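Long-range contacts in putative ring-cleaving dioxygenase mhqO (Bacillus subtilis subsp. subtilis, PDB 3OAJ), which is a putative iron-dependent extradiol ring-cleavage dioxygenase that may contribute to the breakdown of aromatic compounds: residues 14-18 with 121-125; 225-229 with 252-256. All coordinates share one frame; numbering follows the deposited sequence.

How the interactions relate
Both contacts reach the same mixed eight-stranded sheet, the one in which strand 9-16 runs antiparallel to strand 215-223. Interaction 1 closes along the chain before interaction 2 opens; it lies in the first vicinal-oxygen-chelate (VOC) range, interaction 2 in the second. In interaction 1 the end of strand 9-16 rests on the turn between strands 114-120 and 126-131 of the other sheet, whereas in interaction 2 helix 226-238 packs on strand 253-258. Their centres are about 27 Å apart, on opposite sides of the chain's centre. Interaction 2 lies beside the zinc site of His11, His218 and Glu266, through Ala254 and Glu266; interaction 1 joins the two sheets farther from the metal.

Interaction 1: 14-18 with 121-125; sequences AIVGH and DPHGL
The imidazole of His123 carries Gly17 on one face and the CB of its own neighbour Pro122 on the opposite one, where the hairpin turn after strand 114-120 meets the end of strand 9-16, across the two sheets of this VOC-fold protein. Gly17 CA stands 3.7 Å from the centroid of the His123 ring and only 9° off its normal, which meets the geometry of a CH-pi contact; Gly17 N lies over the same face, nearer the rim. Val16 CB approaches the ring obliquely, 3.5 Å from His123 ND1, and His18 O comes obliquely toward CE1. At the far end of the ring, His123 NE2 is hydrogen-bonded to Glu21 of helix 19-29, the helix that follows strand 9-16.

His123 sits in the type I turn Asp121-Gly124, which joins strands 114-120 and 126-131. With CG anti to the carbonyl carbon (chi1 -56°), the His123 ring projects from the turn and lays one face against Gly17. Toward Ala14 the interface is apolar: Leu125 CD1 touches both Ala14 CB (3.6 Å) and Val16 CG1 (3.7 Å), and Phe64 of the adjoining strand 61-66 touches all three side chains.

Asp121 shapes the turn from within, its OD2 being hydrogen-bonded to Tyr26. Asp121 OD1 accepts from His123 N at 2.8 Å in an Asx turn, and from Leu125 N at 3.0 Å. The two donors reach Asp121 OD1 from opposite faces of the carboxylate plane, His123 N 51° out of it and Leu125 N slightly more.

Interaction 2: 225-229 with 252-256; sequences DDEDQ and FNAIY. With SO4 (sulfate ion), chain D.
Asp226 and Asn253 meet obliquely, carboxylate against amide with planes 31° apart, where the first turn of helix 226-238 packs on strand 253-258 in a βαβββ module of the VOC fold, completed by strands 215-223, 247-248 and 264-269. Asn253 ND2 donates to Asp226 OD1 over 2.9 Å, from 46° above the carboxylate plane. A water accepts from the same ND2 and donates to Asp226 OD2, bridging the two side chains.

Gln229 crosses Asn253 at about a right angle. Its chain is extended, CG anti to the backbone N, which carries the amide from the helix to the strand backbone; Gln229 NE2 donates to Asn253 O at 3.0 Å, from 61° above the carbonyl plane and not on a lone pair, and makes a further, weak bond to Ile267 O. The Gln229 and Ile255 side chains run antiparallel, Ile255 CD1 lying 3.8 Å from Gln229 O.

Ala254, with its CB directed away from the helix, touches Glu266, a ligand of the zinc ion. A sulfate, probably from the crystallisation liquor, takes a hydrogen bond from Tyr256 OH to its O1 at 2.8 Å, while its O4 lies in the plane of the Phe252 ring, 3.2 Å from CE1.

Interaction 1: 14-18 with 121-125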
loop_
_atom_site.group_PDB
_atom_site.type_symbol
_atom_site.label_atom_id
_atom_site.label_comp_id
_atom_site.label_asym_id
_atom_site.label_seq_id
_atom_site.Cartn_x
_atom_site.Cartn_y
_atom_site.Cartn_z
ATOM N N ALA A 14 5.912 -1.432 -2.400
ATOM C CA ALA A 14 6.282 -2.298 -3.512
ATOM C C ALA A 14 7.550 -1.847 -4.221
ATOM O O ALA A 14 7.865 -0.665 -4.258
ATOM C CB ALA A 14 5.141 -2.359 -4.515
ATOM N N ILE A 15 8.268 -2.815 -4.785
ATOM C CA ILE A 15 9.408 -2.522 -5.643
ATOM C C ILE A 15 8.880 -2.521 -7.071
ATOM O O ILE A 15 8.167 -3.441 -7.474
ATOM C CB ILE A 15 10.551 -3.554 -5.470
ATOM C CG1 ILE A 15 11.087 -3.503 -4.032
ATOM C CG2 ILE A 15 11.657 -3.261 -6.458
ATOM C CD1 ILE A 15 12.201 -4.516 -3.717
ATOM N N VAL A 16 9.190 -1.458 -7.814
ATOM C CA VAL A 16 8.721 -1.313 -9.202
ATOM C C VAL A 16 9.845 -0.826 -10.119
ATOM O O VAL A 16 11.004 -0.818 -9.725
ATOM C CB VAL A 16 7.477 -0.382 -9.293
ATOM C CG1 VAL A 16 6.268 -1.012 -8.574
ATOM C CG2 VAL A 16 7.798 1.024 -8.763
ATOM N N GLY A 17 9.482 -0.421 -11.337
ATOM C CA GLY A 17 10.430 0.029 -12.363
ATOM C C GLY A 17 10.618 1.535 -12.388
ATOM O O GLY A 17 10.550 2.192 -11.356
ATOM N N HIS A 18 10.861 2.079 -13.577
ATOM C CA HIS A 18 11.165 3.499 -13.751
ATOM C C HIS A 18 10.193 4.425 -13.009
ATOM O O HIS A 18 8.975 4.270 -13.157
ATOM C CB HIS A 18 11.120 3.831 -15.248
ATOM C CG HIS A 18 11.812 5.106 -15.618
ATOM N ND1 HIS A 18 11.357 6.349 -15.225
ATOM C CD2 HIS A 18 12.909 5.333 -16.380
ATOM C CE1 HIS A 18 12.155 7.284 -15.710
ATOM N NE2 HIS A 18 13.100 6.694 -16.421
ATOM N N ASP A 121 -0.656 -3.066 -12.863
ATOM C CA ASP A 121 0.067 -1.829 -13.136
ATOM C C ASP A 121 1.179 -2.132 -14.159
ATOM O O ASP A 121 1.334 -3.286 -14.564
ATOM C CB ASP A 121 0.528 -1.147 -11.825
ATOM C CG ASP A 121 1.880 -1.638 -11.288
ATOM O OD1 ASP A 121 2.524 -2.566 -11.831
ATOM O OD2 ASP A 121 2.317 -1.032 -10.272
ATOM N N PRO A 122 1.917 -1.098 -14.615
ATOM C CA PRO A 122 2.883 -1.289 -15.707
ATOM C C PRO A 122 4.037 -2.216 -15.369
ATOM O O PRO A 122 4.728 -2.702 -16.275
ATOM C CB PRO A 122 3.404 0.126 -15.974
ATOM C CG PRO A 122 2.365 1.027 -15.415
ATOM C CD PRO A 122 1.820 0.315 -14.223
ATOM N N HIS A 123 4.257 -2.453 -14.080
ATOM C CA HIS A 123 5.390 -3.260 -13.655
ATOM C C HIS A 123 4.978 -4.632 -13.110
ATOM O O HIS A 123 5.800 -5.370 -12.585
ATOM C CB HIS A 123 6.253 -2.442 -12.691
ATOM C CG HIS A 123 6.711 -1.141 -13.284
ATOM N ND1 HIS A 123 6.548 0.074 -12.654
ATOM C CD2 HIS A 123 7.288 -0.871 -14.480
ATOM C CE1 HIS A 123 7.029 1.034 -13.427
ATOM N NE2 HIS A 123 7.492 0.485 -14.536
ATOM N N GLY A 124 3.698 -4.970 -13.284
ATOM C CA GLY A 124 3.190 -6.298 -12.969
ATOM C C GLY A 124 2.462 -6.469 -11.649
ATOM O O GLY A 124 2.002 -7.570 -11.353
ATOM N N LEU A 125 2.339 -5.418 -10.834
ATOM C CA LEU A 125 1.591 -5.601 -9.584
ATOM C C LEU A 125 0.119 -5.849 -9.894
ATOM O O LEU A 125 -0.423 -5.244 -10.825
ATOM C CB LEU A 125 1.719 -4.370 -8.692
ATOM C CG LEU A 125 3.105 -3.979 -8.165
ATOM C CD1 LEU A 125 3.082 -2.607 -7.468
ATOM C CD2 LEU A 125 3.622 -5.063 -7.227
#

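Interaction 2: 225-229 with 252-256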
loop_
_atom_site.group_PDB
_atom_site.type_symbol
_atom_site.label_atom_id
_atom_site.label_comp_id
_atom_site.label_asym_id
_atom_site.label_seq_id
_atom_site.Cartn_x
_atom_site.Cartn_y
_atom_site.Cartn_z
ATOM N N ASP A 225 -0.731 5.743 17.647
ATOM C CA ASP A 225 0.316 6.656 18.084
ATOM C C ASP A 225 1.531 5.849 18.538
ATOM O O ASP A 225 1.519 4.616 18.469
ATOM C CB ASP A 225 -0.200 7.614 19.184
ATOM C CG ASP A 225 -0.801 6.898 20.389
ATOM O OD1 ASP A 225 -0.492 5.716 20.650
ATOM O OD2 ASP A 225 -1.567 7.567 21.127
ATOM N N ASP A 226 2.584 6.545 18.970
ATOM C CA ASP A 226 3.812 5.891 19.409
ATOM C C ASP A 226 3.560 4.895 20.538
ATOM O O ASP A 226 4.105 3.788 20.504
ATOM C CB ASP A 226 4.867 6.917 19.829
ATOM C CG ASP A 226 5.402 7.717 18.659
ATOM O OD1 ASP A 226 5.213 7.299 17.498
ATOM O OD2 ASP A 226 6.042 8.762 18.897
ATOM N N GLU A 227 2.765 5.284 21.541
ATOM C CA GLU A 227 2.476 4.387 22.673
ATOM C C GLU A 227 1.822 3.076 22.227
ATOM O O GLU A 227 2.211 1.996 22.652
ATOM C CB GLU A 227 1.646 5.091 23.758
ATOM C CG GLU A 227 1.495 4.290 25.058
ATOM C CD GLU A 227 2.822 3.993 25.777
ATOM O OE1 GLU A 227 3.791 4.789 25.662
ATOM O OE2 GLU A 227 2.887 2.956 26.479
ATOM N N ASP A 228 0.864 3.170 21.326
ATOM C CA ASP A 228 0.161 1.996 20.818
ATOM C C ASP A 228 1.160 1.093 20.076
ATOM O O ASP A 228 1.158 -0.126 20.247
ATOM C CB ASP A 228 -0.965 2.496 19.903
ATOM C CG ASP A 228 -1.904 1.407 19.440
ATOM O OD1 ASP A 228 -2.112 0.406 20.158
ATOM O OD2 ASP A 228 -2.469 1.582 18.346
ATOM N N GLN A 229 2.029 1.711 19.274
ATOM C CA GLN A 229 3.048 0.940 18.570
ATOM C C GLN A 229 4.001 0.209 19.521
ATOM O O GLN A 229 4.381 -0.946 19.261
ATOM C CB GLN A 229 3.839 1.821 17.602
ATOM C CG GLN A 229 4.994 1.091 16.943
ATOM C CD GLN A 229 5.687 1.958 15.944
ATOM O OE1 GLN A 229 6.351 2.924 16.292
ATOM N NE2 GLN A 229 5.502 1.635 14.676
ATOM N N PHE A 252 6.206 8.662 9.849
ATOM C CA PHE A 252 5.629 7.675 10.785
ATOM C C PHE A 252 6.816 6.931 11.391
ATOM O O PHE A 252 7.912 6.975 10.836
ATOM C CB PHE A 252 4.677 6.682 10.070
ATOM C CG PHE A 252 5.275 6.027 8.856
ATOM C CD1 PHE A 252 6.008 4.846 8.964
ATOM C CD2 PHE A 252 5.128 6.611 7.593
ATOM C CE1 PHE A 252 6.562 4.235 7.842
ATOM C CE2 PHE A 252 5.704 6.002 6.467
ATOM C CZ PHE A 252 6.441 4.835 6.589
ATOM N N ASN A 253 6.594 6.278 12.535
ATOM C CA ASN A 253 7.542 5.318 13.103
ATOM C C ASN A 253 7.073 3.919 12.704
ATOM O O ASN A 253 5.873 3.687 12.536
ATOM C CB ASN A 253 7.616 5.464 14.625
ATOM C CG ASN A 253 8.250 6.783 15.056
ATOM O OD1 ASN A 253 9.140 7.304 14.386
ATOM N ND2 ASN A 253 7.759 7.349 16.156
ATOM N N ALA A 254 8.030 3.014 12.525
ATOM C CA ALA A 254 7.791 1.667 12.012
ATOM C C ALA A 254 8.426 0.574 12.860
ATOM O O ALA A 254 9.527 0.745 13.359
ATOM C CB ALA A 254 8.334 1.560 10.600
ATOM N N ILE A 255 7.704 -0.539 13.019
ATOM C CA ILE A 255 8.289 -1.817 13.436
ATOM C C ILE A 255 7.886 -2.861 12.411
ATOM O O ILE A 255 6.823 -2.755 11.788
ATOM C CB ILE A 255 7.847 -2.260 14.853
ATOM C CG1 ILE A 255 6.315 -2.379 14.957
ATOM C CG2 ILE A 255 8.368 -1.263 15.888
ATOM C CD1 ILE A 255 5.822 -2.888 16.316
ATOM N N TYR A 256 8.745 -3.859 12.245
ATOM C CA TYR A 256 8.536 -4.922 11.242
ATOM C C TYR A 256 8.611 -6.307 11.872
ATOM O O TYR A 256 9.423 -6.555 12.767
ATOM C CB TYR A 256 9.594 -4.838 10.127
ATOM C CG TYR A 256 9.707 -3.479 9.454
ATOM C CD1 TYR A 256 9.012 -3.197 8.276
ATOM C CD2 TYR A 256 10.492 -2.462 10.016
ATOM C CE1 TYR A 256 9.115 -1.934 7.664
ATOM C CE2 TYR A 256 10.604 -1.213 9.421
ATOM C CZ TYR A 256 9.909 -0.950 8.250
ATOM O OH TYR A 256 10.017 0.295 7.653
HETATM S S SO4 D . 8.438 1.559 4.745
HETATM O O1 SO4 D . 9.357 0.448 4.986
HETATM O O2 SO4 D . 9.118 2.780 4.360
HETATM O O3 SO4 D . 7.435 1.220 3.734
HETATM O O4 SO4 D . 7.779 1.848 6.023
HETATM O O HOH W 1 7.745 10.170 17.450
#